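Local coordinates for protein ABC-type phosphate transport system, periplasmic component (Lactobacillus brevis, PDB 4ECF) that binds phosphate ion and probably delivers it, as the solute-binding component of a PstSACB-type ABC transporter, for import across the cytoplasmic membrane, at residues Ser5-Gly10 and Asn35-Gly40; Asp59-Glu64 and His209-Gly214; Gln100-Phe105 and Ala143-Lys148; Ile125-Gly130 and Ile170-Phe175. One frame throughout, in Å; residues are numbered along the deposited sequence. Where two conformers were deposited one is given.

In the fold
Two lobes with a phosphate ion between them form the frame in which the four contacts sit. Interaction 1 and interaction 2, with centres about 14 Å apart, belong to one lobe and reach the same sheet as interaction 4. Interaction 4 lies in the other lobe, its centre about 20 Å from each of the first two, yet its nearest atoms come within about 4 Å of interaction 1, where Arg127 and Gly40 both approach the phosphate. Asp59 of interaction 2 is also close to this ion. Interaction 3 backs interaction 4, centres about 13 Å apart, with Phe105 against Ile170 and Tyr172, and lies about 31 Å from interaction 1, centre to centre.

Interaction 1 (Ser5-Gly10 and Asn35-Gly40); sequences SITAVG and NVQGGG
Ile6 and Asn35 open a run of backbone hydrogen bonds between parallel strands whose short axes lie 4.4 Å apart at an angle of 15°. Asn35 N gives its hydrogen to Ile6 O, Ala8 N to Asn35 O at 2.9 Å, and Gln37 N to Ala8 O, all three nearly straight. At the C-terminal end the pattern distorts: Gly10 N is divided between Gln37 O, 3.2 Å away, and a weak bond to Gly38 O, while Gly40 N reaches Gly10 O at 2.9 Å from well above the carbonyl plane. The backbone angles of Gly10, Gly39 and Gly40 would each press a CB against the preceding carbonyl oxygen, which accounts for glycine at all three positions.

Side-chain polar contacts are slight. The amide of Asn35 turns back so that ND2 makes a weak bond to Ile6 O at 3.3 Å, and a water joins the same ND2 to Ser5 OG. Thr7 OG1 packs against Asn35 CB at 3.6 Å.

Apolar packing is carried by Val9 and Gln37, which run side by side on the face that also bears Thr7 and Asn35. Val9 CG1, anti to its carbonyl carbon (chi1 -47°), touches Gln37 CB at 3.7 Å and flanks the extended amide chain as far as OE1. Ala8 and Val36 occupy the other face.

Helix 15-28 links the two strands, completing a beta-alpha-beta unit of the periplasmic binding protein fold; Gly40, the N-cap residue before helix 41-50, lies about 3 Å from the bound phosphate at the nearest atoms.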
loop_
_atom_site.group_PDB
_atom_site.type_symbol
_atom_site.label_atom_id
_atom_site.label_comp_id
_atom_site.label_asym_id
_atom_site.label_seq_id
_atom_site.Cartn_x
_atom_site.Cartn_y
_atom_site.Cartn_z
ATOM N N SER A 5 -3.173 15.739 -21.514
ATOM C CA SER A 5 -3.601 14.584 -20.762
ATOM C C SER A 5 -2.413 13.690 -20.431
ATOM O O SER A 5 -1.479 13.541 -21.215
ATOM C CB SER A 5 -4.604 13.746 -21.546
ATOM O OG SER A 5 -5.742 14.516 -21.884
ATOM N N ILE A 6 -2.467 13.085 -19.259
ATOM C CA ILE A 6 -1.522 12.017 -18.862
ATOM C C ILE A 6 -2.311 10.903 -18.143
ATOM O O ILE A 6 -3.419 11.123 -17.662
ATOM C CB ILE A 6 -0.371 12.499 -17.946
ATOM C CG1 ILE A 6 -0.933 12.945 -16.559
ATOM C CG2 ILE A 6 0.512 13.551 -18.651
ATOM C CD1 ILE A 6 0.153 13.298 -15.509
ATOM N N THR A 7 -1.690 9.722 -18.044
ATOM C CA THR A 7 -2.252 8.556 -17.390
ATOM C C THR A 7 -1.238 7.915 -16.432
ATOM O O THR A 7 -0.062 7.691 -16.782
ATOM C CB THR A 7 -2.746 7.555 -18.408
ATOM O OG1 THR A 7 -3.761 8.155 -19.249
ATOM C CG2 THR A 7 -3.337 6.306 -17.768
ATOM N N ALA A 8 -1.695 7.696 -15.194
ATOM C CA ALA A 8 -0.945 7.023 -14.127
ATOM C C ALA A 8 -1.702 5.763 -13.744
ATOM O O ALA A 8 -2.927 5.814 -13.552
ATOM C CB ALA A 8 -0.839 7.940 -12.923
ATOM N N VAL A 9 -1.017 4.630 -13.686
ATOM C CA VAL A 9 -1.675 3.378 -13.329
ATOM C C VAL A 9 -0.823 2.584 -12.315
ATOM O O VAL A 9 0.382 2.800 -12.213
ATOM C CB VAL A 9 -1.948 2.464 -14.524
ATOM C CG1 VAL A 9 -2.587 3.235 -15.691
ATOM C CG2 VAL A 9 -0.709 1.721 -14.955
ATOM N N GLY A 10 -1.473 1.692 -11.571
ATOM C CA GLY A 10 -0.754 0.714 -10.727
ATOM C C GLY A 10 -1.283 0.601 -9.316
ATOM O O GLY A 10 -2.437 0.259 -9.113
ATOM N N ASN A 35 -5.628 10.946 -15.795
ATOM C CA ASN A 35 -6.392 9.712 -15.739
ATOM C C ASN A 35 -5.654 8.767 -14.833
ATOM O O ASN A 35 -4.472 8.580 -14.992
ATOM C CB ASN A 35 -6.467 9.127 -17.126
ATOM C CG ASN A 35 -7.155 10.046 -18.084
ATOM O OD1 ASN A 35 -8.354 10.245 -17.990
ATOM N ND2 ASN A 35 -6.382 10.668 -18.976
ATOM N N VAL A 36 -6.352 8.179 -13.863
ATOM C CA VAL A 36 -5.707 7.317 -12.866
ATOM C C VAL A 36 -6.407 5.962 -12.899
ATOM O O VAL A 36 -7.653 5.882 -12.934
ATOM C CB VAL A 36 -5.816 7.924 -11.448
ATOM C CG1 VAL A 36 -4.991 7.118 -10.476
ATOM C CG2 VAL A 36 -5.331 9.374 -11.438
ATOM N N GLN A 37 -5.611 4.911 -12.947
ATOM C CA GLN A 37 -6.139 3.550 -12.840
ATOM C C GLN A 37 -5.425 2.794 -11.733
ATOM O O GLN A 37 -4.329 3.150 -11.306
ATOM C CB GLN A 37 -5.896 2.759 -14.129
ATOM C CG GLN A 37 -6.505 3.364 -15.389
ATOM C CD GLN A 37 -6.124 2.609 -16.667
ATOM O OE1 GLN A 37 -5.625 1.458 -16.637
ATOM N NE2 GLN A 37 -6.392 3.232 -17.802
ATOM N N GLY A 38 -6.058 1.691 -11.322
ATOM C CA GLY A 38 -5.437 0.718 -10.420
ATOM C C GLY A 38 -4.662 -0.332 -11.193
ATOM O O GLY A 38 -3.950 -0.008 -12.174
ATOM N N GLY A 39 -4.815 -1.599 -10.790
ATOM C CA GLY A 39 -4.077 -2.717 -11.377
ATOM C C GLY A 39 -3.029 -3.375 -10.506
ATOM O O GLY A 39 -2.635 -4.525 -10.743
ATOM N N GLY A 40 -2.554 -2.637 -9.524
ATOM C CA GLY A 40 -1.553 -3.102 -8.592
ATOM C C GLY A 40 -0.172 -2.607 -8.973
ATOM O O GLY A 40 0.088 -2.269 -10.136
HETATM O O HOH W 1 -7.519 12.333 -21.143
#

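Interaction 2 (Asp59-Glu64 and His209-Gly214); sequences DLFAGE and HLYTKG
Phe61 lays one ring face over the edge of His209, with CE1 of the imidazole 3.5 Å above the centre of the phenyl ring of Phe61. The planes stand at 73° and the centroids are 4.5 Å apart, the geometry of an edge-to-face pair. One face of the imidazole is met by Leu60 O, set toward the rim and 3.4 Å from His209 CD2. Both ring nitrogens have partners: ND1 is hydrogen-bonded to Asp75 OD1, and NE2 shares a water with Asp59 O.

This joins the loop after strand 55-58 to strand 205-213, which pairs antiparallel with both 55-58 and 73-87 in the sheet of this lobe. Asp59, whose OD1 is hydrogen-bonded to Ser11, has its side chain about 3 Å from the bound phosphate at the nearest atoms.

Tyr211 makes the direct polar link, its OH accepting Ala62 N at 2.8 Å (N-H...O 153°); CG anti to the carbonyl carbon (chi1 -86°) starts the ring toward the loop. Ala62 CB lies over the phenol face, 4.1 Å from its centroid, in a CH-pi arrangement, while Leu60 O approaches the ring edge at CE2. Glu64 OE2 accepts Phe61 N from above the carboxylate plane.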
loop_
_atom_site.group_PDB
_atom_site.type_symbol
_atom_site.label_atom_id
_atom_site.label_comp_id
_atom_site.label_asym_id
_atom_site.label_seq_id
_atom_site.Cartn_x
_atom_site.Cartn_y
_atom_site.Cartn_z
ATOM N N ASP A 59 4.227 0.713 -4.807
ATOM C CA ASP A 59 4.620 0.626 -3.385
ATOM C C ASP A 59 6.002 0.074 -3.171
ATOM O O ASP A 59 6.463 -0.007 -2.020
ATOM C CB ASP A 59 3.646 -0.288 -2.576
ATOM C CG ASP A 59 2.213 -0.057 -2.911
ATOM O OD1 ASP A 59 1.781 1.095 -3.001
ATOM O OD2 ASP A 59 1.474 -1.072 -3.015
ATOM N N LEU A 60 6.662 -0.341 -4.241
ATOM C CA LEU A 60 7.962 -0.999 -4.173
ATOM C C LEU A 60 9.013 -0.236 -4.996
ATOM O O LEU A 60 8.694 0.450 -5.992
ATOM C CB LEU A 60 7.882 -2.442 -4.692
ATOM C CG LEU A 60 6.845 -3.339 -4.023
ATOM C CD1 LEU A 60 6.828 -4.726 -4.697
ATOM C CD2 LEU A 60 7.068 -3.440 -2.490
ATOM N N PHE A 61 10.275 -0.392 -4.642
ATOM C CA PHE A 61 11.354 0.007 -5.563
ATOM C C PHE A 61 11.290 -0.859 -6.825
ATOM O O PHE A 61 10.976 -2.071 -6.728
ATOM C CB PHE A 61 12.719 -0.078 -4.874
ATOM C CG PHE A 61 12.941 1.009 -3.860
ATOM C CD1 PHE A 61 12.442 0.897 -2.568
ATOM C CD2 PHE A 61 13.647 2.141 -4.184
ATOM C CE1 PHE A 61 12.653 1.888 -1.627
ATOM C CE2 PHE A 61 13.857 3.150 -3.248
ATOM C CZ PHE A 61 13.369 3.004 -1.961
ATOM N N ALA A 62 11.609 -0.266 -7.987
ATOM C CA ALA A 62 11.440 -0.959 -9.260
ATOM C C ALA A 62 12.220 -2.270 -9.314
ATOM O O ALA A 62 11.692 -3.314 -9.795
ATOM C CB ALA A 62 11.815 -0.067 -10.422
ATOM N N GLY A 63 13.430 -2.244 -8.750
ATOM C CA GLY A 63 14.294 -3.437 -8.677
ATOM C C GLY A 63 13.803 -4.628 -7.864
ATOM O O GLY A 63 14.374 -5.723 -7.991
ATOM N N GLU A 64 12.771 -4.434 -7.038
ATOM C CA GLU A 64 12.133 -5.510 -6.262
ATOM C C GLU A 64 11.301 -6.488 -7.094
ATOM O O GLU A 64 10.969 -7.558 -6.615
ATOM C CB GLU A 64 11.276 -4.918 -5.130
ATOM C CG GLU A 64 12.092 -4.103 -4.129
ATOM C CD GLU A 64 11.261 -3.643 -2.957
ATOM O OE1 GLU A 64 10.689 -4.523 -2.276
ATOM O OE2 GLU A 64 11.124 -2.417 -2.740
ATOM N N HIS A 209 5.813 5.420 -4.661
ATOM C CA HIS A 209 6.646 5.855 -5.791
ATOM C C HIS A 209 5.806 6.221 -6.999
ATOM O O HIS A 209 4.841 5.486 -7.334
ATOM C CB HIS A 209 7.553 4.727 -6.235
ATOM C CG HIS A 209 8.438 4.163 -5.174
ATOM N ND1 HIS A 209 9.771 4.382 -5.140
ATOM C CD2 HIS A 209 8.157 3.238 -4.196
ATOM C CE1 HIS A 209 10.322 3.646 -4.126
ATOM N NE2 HIS A 209 9.316 2.961 -3.533
ATOM N N LEU A 210 6.171 7.312 -7.665
ATOM C CA LEU A 210 5.600 7.673 -8.988
ATOM C C LEU A 210 6.741 7.518 -9.989
ATOM O O LEU A 210 7.580 8.393 -10.084
ATOM C CB LEU A 210 5.043 9.088 -9.000
ATOM C CG LEU A 210 3.907 9.397 -8.005
ATOM C CD1 LEU A 210 3.424 10.823 -8.163
ATOM C CD2 LEU A 210 2.752 8.427 -8.163
ATOM N N TYR A 211 6.895 6.359 -10.590
ATOM C CA TYR A 211 7.926 6.121 -11.568
ATOM C C TYR A 211 7.586 6.669 -12.928
ATOM O O TYR A 211 6.434 6.534 -13.394
ATOM C CB TYR A 211 8.150 4.596 -11.700
ATOM C CG TYR A 211 9.126 4.040 -10.671
ATOM C CD1 TYR A 211 10.512 4.220 -10.822
ATOM C CD2 TYR A 211 8.672 3.406 -9.515
ATOM C CE1 TYR A 211 11.401 3.705 -9.882
ATOM C CE2 TYR A 211 9.568 2.884 -8.561
ATOM C CZ TYR A 211 10.911 3.055 -8.721
ATOM O OH TYR A 211 11.807 2.535 -7.782
ATOM N N THR A 212 8.628 7.184 -13.588
ATOM C CA THR A 212 8.573 7.594 -15.003
ATOM C C THR A 212 9.634 6.868 -15.832
ATOM O O THR A 212 10.590 6.311 -15.301
ATOM C CB THR A 212 8.704 9.118 -15.151
ATOM O OG1 THR A 212 9.988 9.532 -14.680
ATOM C CG2 THR A 212 7.526 9.860 -14.375
ATOM N N LYS A 213 9.381 6.795 -17.138
ATOM C CA LYS A 213 10.359 6.250 -18.102
ATOM C C LYS A 213 11.159 7.401 -18.628
ATOM O O LYS A 213 10.664 8.221 -19.417
ATOM C CB LYS A 213 9.662 5.516 -19.240
ATOM C CG LYS A 213 10.644 4.672 -20.093
ATOM C CD LYS A 213 9.905 3.726 -21.019
ATOM C CE LYS A 213 10.917 3.028 -21.925
ATOM N NZ LYS A 213 10.434 1.725 -22.438
ATOM N N GLY A 214 12.379 7.501 -18.129
ATOM C CA GLY A 214 13.227 8.674 -18.342
ATOM C C GLY A 214 12.801 9.800 -17.458
ATOM O O GLY A 214 11.832 9.683 -16.689
HETATM O O HOH W 2 8.957 1.235 -1.370
#

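Interaction 3 (Gln100-Phe105 and Ala143-Lys148). With EDO (1,2-ethanediol), chain L.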
loop_
_atom_site.group_PDB
_atom_site.type_symbol
_atom_site.label_atom_id
_atom_site.label_comp_id
_atom_site.label_asym_id
_atom_site.label_seq_id
_atom_site.Cartn_x
_atom_site.Cartn_y
_atom_site.Cartn_z
ATOM N N GLN A 100 1.517 -15.522 16.114
ATOM C CA GLN A 100 0.139 -15.873 15.782
ATOM C C GLN A 100 -0.223 -15.476 14.356
ATOM O O GLN A 100 -0.860 -16.250 13.665
ATOM C CB GLN A 100 -0.878 -15.251 16.749
ATOM C CG GLN A 100 -0.793 -15.771 18.179
ATOM C CD GLN A 100 -1.602 -14.959 19.154
ATOM O OE1 GLN A 100 -1.633 -13.713 19.092
ATOM N NE2 GLN A 100 -2.192 -15.658 20.157
ATOM N N LEU A 101 0.173 -14.262 13.938
ATOM C CA LEU A 101 -0.116 -13.802 12.588
ATOM C C LEU A 101 0.505 -14.735 11.535
ATOM O O LEU A 101 -0.146 -15.103 10.529
ATOM C CB LEU A 101 0.375 -12.369 12.426
ATOM C CG LEU A 101 0.059 -11.741 11.064
ATOM C CD1 LEU A 101 -1.428 -11.404 10.871
ATOM C CD2 LEU A 101 0.874 -10.472 10.874
ATOM N N ILE A 102 1.742 -15.154 11.772
ATOM C CA ILE A 102 2.452 -16.025 10.835
ATOM C C ILE A 102 1.740 -17.369 10.779
ATOM O O ILE A 102 1.467 -17.899 9.720
ATOM C CB ILE A 102 3.904 -16.206 11.227
ATOM C CG1 ILE A 102 4.695 -14.936 10.930
ATOM C CG2 ILE A 102 4.543 -17.373 10.469
ATOM C CD1 ILE A 102 6.058 -14.845 11.592
ATOM N N LYS A 103 1.403 -17.889 11.946
ATOM C CA LYS A 103 0.741 -19.191 12.030
ATOM C C LYS A 103 -0.604 -19.134 11.344
ATOM O O LYS A 103 -1.037 -20.137 10.787
ATOM C CB LYS A 103 0.616 -19.684 13.471
ATOM C CG LYS A 103 1.948 -20.163 14.056
ATOM C CD LYS A 103 1.729 -20.659 15.478
ATOM C CE LYS A 103 2.920 -21.404 16.017
ATOM N NZ LYS A 103 2.536 -21.959 17.345
ATOM N N ILE A 104 -1.311 -18.014 11.429
ATOM C CA ILE A 104 -2.592 -17.903 10.703
ATOM C C ILE A 104 -2.395 -17.903 9.195
ATOM O O ILE A 104 -3.068 -18.643 8.473
ATOM C CB ILE A 104 -3.421 -16.686 11.205
ATOM C CG1 ILE A 104 -3.930 -17.009 12.626
ATOM C CG2 ILE A 104 -4.556 -16.309 10.223
ATOM C CD1 ILE A 104 -4.608 -15.872 13.366
ATOM N N PHE A 105 -1.495 -17.067 8.706
ATOM C CA PHE A 105 -1.294 -16.951 7.248
ATOM C C PHE A 105 -0.629 -18.180 6.614
ATOM O O PHE A 105 -0.818 -18.423 5.420
ATOM C CB PHE A 105 -0.587 -15.635 6.897
ATOM C CG PHE A 105 -1.553 -14.487 6.698
ATOM C CD1 PHE A 105 -2.128 -14.272 5.458
ATOM C CD2 PHE A 105 -1.984 -13.713 7.762
ATOM C CE1 PHE A 105 -3.055 -13.235 5.269
ATOM C CE2 PHE A 105 -2.899 -12.690 7.591
ATOM C CZ PHE A 105 -3.453 -12.466 6.337
ATOM N N ALA A 143 7.645 -11.974 8.399
ATOM C CA ALA A 143 9.056 -12.419 8.463
ATOM C C ALA A 143 9.446 -13.312 7.266
ATOM O O ALA A 143 10.123 -14.332 7.399
ATOM C CB ALA A 143 9.380 -13.094 9.797
ATOM N N ASN A 144 8.982 -12.896 6.085
ATOM C CA ASN A 144 9.224 -13.583 4.820
ATOM C C ASN A 144 8.582 -14.973 4.666
ATOM O O ASN A 144 8.914 -15.684 3.732
ATOM C CB ASN A 144 10.729 -13.621 4.486
ATOM C CG ASN A 144 11.325 -12.239 4.341
ATOM O OD1 ASN A 144 12.293 -11.889 5.019
ATOM N ND2 ASN A 144 10.759 -11.460 3.460
ATOM N N HIS A 145 7.656 -15.341 5.541
ATOM C CA HIS A 145 6.825 -16.514 5.298
ATOM C C HIS A 145 5.878 -16.276 4.131
ATOM O O HIS A 145 5.344 -15.184 3.943
ATOM C CB HIS A 145 6.054 -16.892 6.539
ATOM C CG HIS A 145 6.901 -17.496 7.612
ATOM N ND1 HIS A 145 7.026 -18.841 7.764
ATOM C CD2 HIS A 145 7.748 -16.914 8.557
ATOM C CE1 HIS A 145 7.865 -19.093 8.800
ATOM N NE2 HIS A 145 8.323 -17.931 9.270
ATOM N N ARG A 146 5.705 -17.305 3.317
ATOM C CA ARG A 146 4.712 -17.337 2.224
ATOM C C ARG A 146 3.358 -17.715 2.767
ATOM O O ARG A 146 3.255 -18.575 3.652
ATOM C CB ARG A 146 5.079 -18.403 1.184
ATOM C CG ARG A 146 6.380 -18.132 0.435
ATOM C CD ARG A 146 6.284 -16.906 -0.460
ATOM N NE ARG A 146 6.487 -15.669 0.296
ATOM C CZ ARG A 146 7.652 -15.035 0.440
ATOM N NH1 ARG A 146 8.778 -15.473 -0.125
ATOM N NH2 ARG A 146 7.683 -13.938 1.167
ATOM N N SER A 147 2.305 -17.079 2.246
ATOM C CA SER A 147 0.952 -17.379 2.659
ATOM C C SER A 147 0.527 -18.752 2.135
ATOM O O SER A 147 0.951 -19.160 1.045
ATOM C CB SER A 147 0.020 -16.278 2.131
ATOM O OG SER A 147 0.466 -15.014 2.588
ATOM N N LYS A 148 -0.280 -19.437 2.922
ATOM C CA LYS A 148 -1.084 -20.548 2.489
ATOM C C LYS A 148 -1.941 -20.087 1.271
ATOM O O LYS A 148 -2.421 -18.977 1.256
ATOM C CB LYS A 148 -1.998 -20.911 3.675
ATOM C CG LYS A 148 -2.966 -22.083 3.458
ATOM C CD LYS A 148 -3.908 -22.228 4.654
ATOM C CE LYS A 148 -5.149 -23.079 4.399
ATOM N NZ LYS A 148 -5.930 -23.299 5.671
HETATM C C1 EDO L . 7.882 -9.703 11.199
HETATM O O1 EDO L . 8.323 -9.592 9.820
HETATM C C2 EDO L . 9.050 -9.528 12.177
HETATM O O2 EDO L . 9.439 -10.759 12.817
#
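Ile102 sets a methyl squarely on the imidazole of His145: CG2 stands 3.7 Å above the ring centre, only 11° off the ring normal, a CH-pi contact on an exposed histidine. CG2 is anti to the backbone N of Ile102, which directs it to this face, and the two side chains cross at about a right angle. The other branch, CD1, touches Ala143 CB at 4.2 Å. An alanine at Ile102 would probably leave this face of the imidazole without its methyl cover and the His145 ring freer to turn.

The polar link lies at the helix's last turn. Lys148 N donates to Phe105 O at 2.7 Å, nearly straight at 164° and in the carbonyl plane, and Ser147 CA adds a CA-H...O contact to the same oxygen. Arg146 forms a salt bridge with Glu138, tying this irregular segment back to helix 132-140, whose Phe137 meets the Phe105 ring edge-to-face.

The arrangement is surface packing in the second lobe of the binding-protein fold, where the loop leading from helix 132-140 to strand 151-153 runs across the C-terminal turn of helix 98-105.

Interaction 4 (Ile125-Gly130 and Ile170-Phe175). With PO4 (phosphate ion), chain B.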
loop_
_atom_site.group_PDB
_atom_site.type_symbol
_atom_site.label_atom_id
_atom_site.label_comp_id
_atom_site.label_asym_id
_atom_site.label_seq_id
_atom_site.Cartn_x
_atom_site.Cartn_y
_atom_site.Cartn_z
ATOM N N ILE A 125 -7.817 -14.206 3.126
ATOM C CA ILE A 125 -8.021 -13.478 1.877
ATOM C C ILE A 125 -6.692 -12.835 1.493
ATOM O O ILE A 125 -6.102 -12.110 2.281
ATOM C CB ILE A 125 -9.126 -12.403 2.035
ATOM C CG1 ILE A 125 -10.423 -13.018 2.586
ATOM C CG2 ILE A 125 -9.355 -11.673 0.714
ATOM C CD1 ILE A 125 -11.143 -13.920 1.629
ATOM N N ASN A 126 -6.200 -13.129 0.298
ATOM C CA ASN A 126 -4.918 -12.590 -0.150
ATOM C C ASN A 126 -5.114 -11.679 -1.340
ATOM O O ASN A 126 -6.145 -11.728 -2.035
ATOM C CB ASN A 126 -3.964 -13.731 -0.551
ATOM C CG ASN A 126 -3.226 -14.292 0.636
ATOM O OD1 ASN A 126 -3.292 -15.489 0.891
ATOM N ND2 ASN A 126 -2.497 -13.458 1.332
ATOM N N ARG A 127 -4.118 -10.824 -1.589
ATOM C CA ARG A 127 -4.023 -10.215 -2.878
ATOM C C ARG A 127 -3.241 -11.126 -3.806
ATOM O O ARG A 127 -2.491 -12.015 -3.361
ATOM C CB ARG A 127 -3.321 -8.850 -2.761
ATOM C CG ARG A 127 -4.101 -7.805 -1.977
ATOM C CD ARG A 127 -5.226 -7.128 -2.778
ATOM N NE ARG A 127 -4.678 -6.638 -4.037
ATOM C CZ ARG A 127 -3.968 -5.525 -4.145
ATOM N NH1 ARG A 127 -3.766 -4.754 -3.085
ATOM N NH2 ARG A 127 -3.439 -5.203 -5.297
ATOM N N ALA A 128 -3.362 -10.858 -5.102
ATOM C CA ALA A 128 -2.574 -11.544 -6.108
ATOM C C ALA A 128 -1.105 -11.159 -6.079
ATOM O O ALA A 128 -0.731 -10.054 -5.674
ATOM C CB ALA A 128 -3.156 -11.292 -7.487
ATOM N N GLN A 129 -0.258 -12.089 -6.520
ATOM C CA GLN A 129 1.167 -11.858 -6.695
ATOM C C GLN A 129 1.378 -10.636 -7.581
ATOM O O GLN A 129 0.648 -10.442 -8.555
ATOM C CB GLN A 129 1.857 -13.068 -7.348
ATOM C CG GLN A 129 2.044 -14.242 -6.413
ATOM C CD GLN A 129 3.023 -13.943 -5.294
ATOM O OE1 GLN A 129 3.882 -13.061 -5.415
ATOM N NE2 GLN A 129 2.893 -14.678 -4.189
ATOM N N GLY A 130 2.365 -9.818 -7.222
ATOM C CA GLY A 130 2.568 -8.516 -7.870
ATOM C C GLY A 130 2.048 -7.340 -7.068
ATOM O O GLY A 130 2.469 -6.200 -7.301
ATOM N N ILE A 170 -9.651 -12.737 7.352
ATOM C CA ILE A 170 -8.533 -11.848 7.561
ATOM C C ILE A 170 -7.810 -11.538 6.250
ATOM O O ILE A 170 -7.626 -12.381 5.421
ATOM C CB ILE A 170 -7.573 -12.434 8.626
ATOM C CG1 ILE A 170 -6.416 -11.489 8.890
ATOM C CG2 ILE A 170 -7.083 -13.847 8.219
ATOM C CD1 ILE A 170 -5.535 -11.861 10.089
ATOM N N SER A 171 -7.361 -10.293 6.121
ATOM C CA SER A 171 -6.532 -9.853 4.991
ATOM C C SER A 171 -5.649 -8.701 5.459
ATOM O O SER A 171 -5.402 -8.526 6.660
ATOM C CB SER A 171 -7.361 -9.453 3.778
ATOM O OG SER A 171 -6.548 -9.405 2.610
ATOM N N TYR A 172 -5.139 -7.984 4.489
ATOM C CA TYR A 172 -4.248 -6.848 4.757
ATOM C C TYR A 172 -4.572 -5.742 3.778
ATOM O O TYR A 172 -4.861 -6.015 2.613
ATOM C CB TYR A 172 -2.794 -7.315 4.660
ATOM C CG TYR A 172 -2.537 -8.259 3.547
ATOM C CD1 TYR A 172 -2.306 -7.807 2.270
ATOM C CD2 TYR A 172 -2.642 -9.651 3.728
ATOM C CE1 TYR A 172 -2.094 -8.679 1.215
ATOM C CE2 TYR A 172 -2.428 -10.532 2.693
ATOM C CZ TYR A 172 -2.156 -10.043 1.412
ATOM O OH TYR A 172 -1.948 -10.927 0.367
ATOM N N VAL A 173 -4.441 -4.479 4.224
ATOM C CA VAL A 173 -4.767 -3.341 3.410
ATOM C C VAL A 173 -4.042 -2.106 3.906
ATOM O O VAL A 173 -3.682 -1.992 5.087
ATOM C CB VAL A 173 -6.299 -3.081 3.361
ATOM C CG1 VAL A 173 -6.813 -2.394 4.641
ATOM C CG2 VAL A 173 -6.688 -2.427 2.053
ATOM N N ALA A 174 -3.782 -1.225 2.963
ATOM C CA ALA A 174 -3.195 0.098 3.285
ATOM C C ALA A 174 -4.080 0.859 4.294
ATOM O O ALA A 174 -5.291 0.791 4.240
ATOM C CB ALA A 174 -3.020 0.905 1.988
ATOM N N PHE A 175 -3.456 1.649 5.192
ATOM C CA PHE A 175 -4.166 2.388 6.235
ATOM C C PHE A 175 -5.412 3.219 5.784
ATOM O O PHE A 175 -6.474 3.168 6.438
ATOM C CB PHE A 175 -3.191 3.360 6.944
ATOM C CG PHE A 175 -2.263 2.740 7.977
ATOM C CD1 PHE A 175 -2.075 1.372 8.126
ATOM C CD2 PHE A 175 -1.479 3.576 8.754
ATOM C CE1 PHE A 175 -1.188 0.875 9.072
ATOM C CE2 PHE A 175 -0.604 3.069 9.714
ATOM C CZ PHE A 175 -0.447 1.733 9.847
HETATM P P PO4 B . -1.030 -2.705 -4.436
HETATM O O1 PO4 B . -1.160 -3.731 -3.317
HETATM O O2 PO4 B . 0.182 -2.894 -5.274
HETATM O O3 PO4 B . -2.277 -2.613 -5.271
HETATM O O4 PO4 B . -0.918 -1.248 -3.769
HETATM O O HOH W 3 -4.583 -4.909 -0.186
#
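Tyr172 OH accepts two hydrogen bonds from the neighbouring strand: Asn126 ND2 at 2.8 Å and Arg127 N at 2.9 Å, both fairly straight. The hydroxyl lies near the plane of the Asn126 amide, whose nitrogen in turn meets the phenol ring at its edge. CG of Tyr172 lies between the backbone N and the carbonyl carbon (chi1 40°), the torsion that starts the ring across toward strand 123-127, where OH meets its two donors. A phenylalanine at Tyr172 would remove the hydroxyl and probably leave Asn126 ND2 and Arg127 N without this shared acceptor, with the Asn126 amide freer to turn.

Arg127 extends the polar network to the ligand. Its NH2 donates to phosphate O3 at 2.8 Å, near the guanidinium plane, while the NH1 bond to phosphate O1 is weak. A water bridges the same NH1 to Tyr172 O.

Two further bonds join the strands farther from the phosphate. Ile125 N donates to Ile170 O at 2.9 Å, and Ser171 OG, anti to its backbone N, gives its proton to Ile125 O at 2.8 Å from above the carbonyl plane, in effect a side-chain substitute for a backbone donor. Packing is modest: Ile125 CB lies 3.9 Å from Ser171 CB, and Arg127 CG lies 3.9 Å from Tyr172 CE1. Phe137 of helix 132-140 stacks on the Tyr172 ring.

These parallel strands diverge toward the phosphate site, where Thr12, Ala13, Thr41, Ser131, Gly132 and Thr133 also hydrogen-bond the ion, as expected of the interlobe cleft of a PstS-type binding protein.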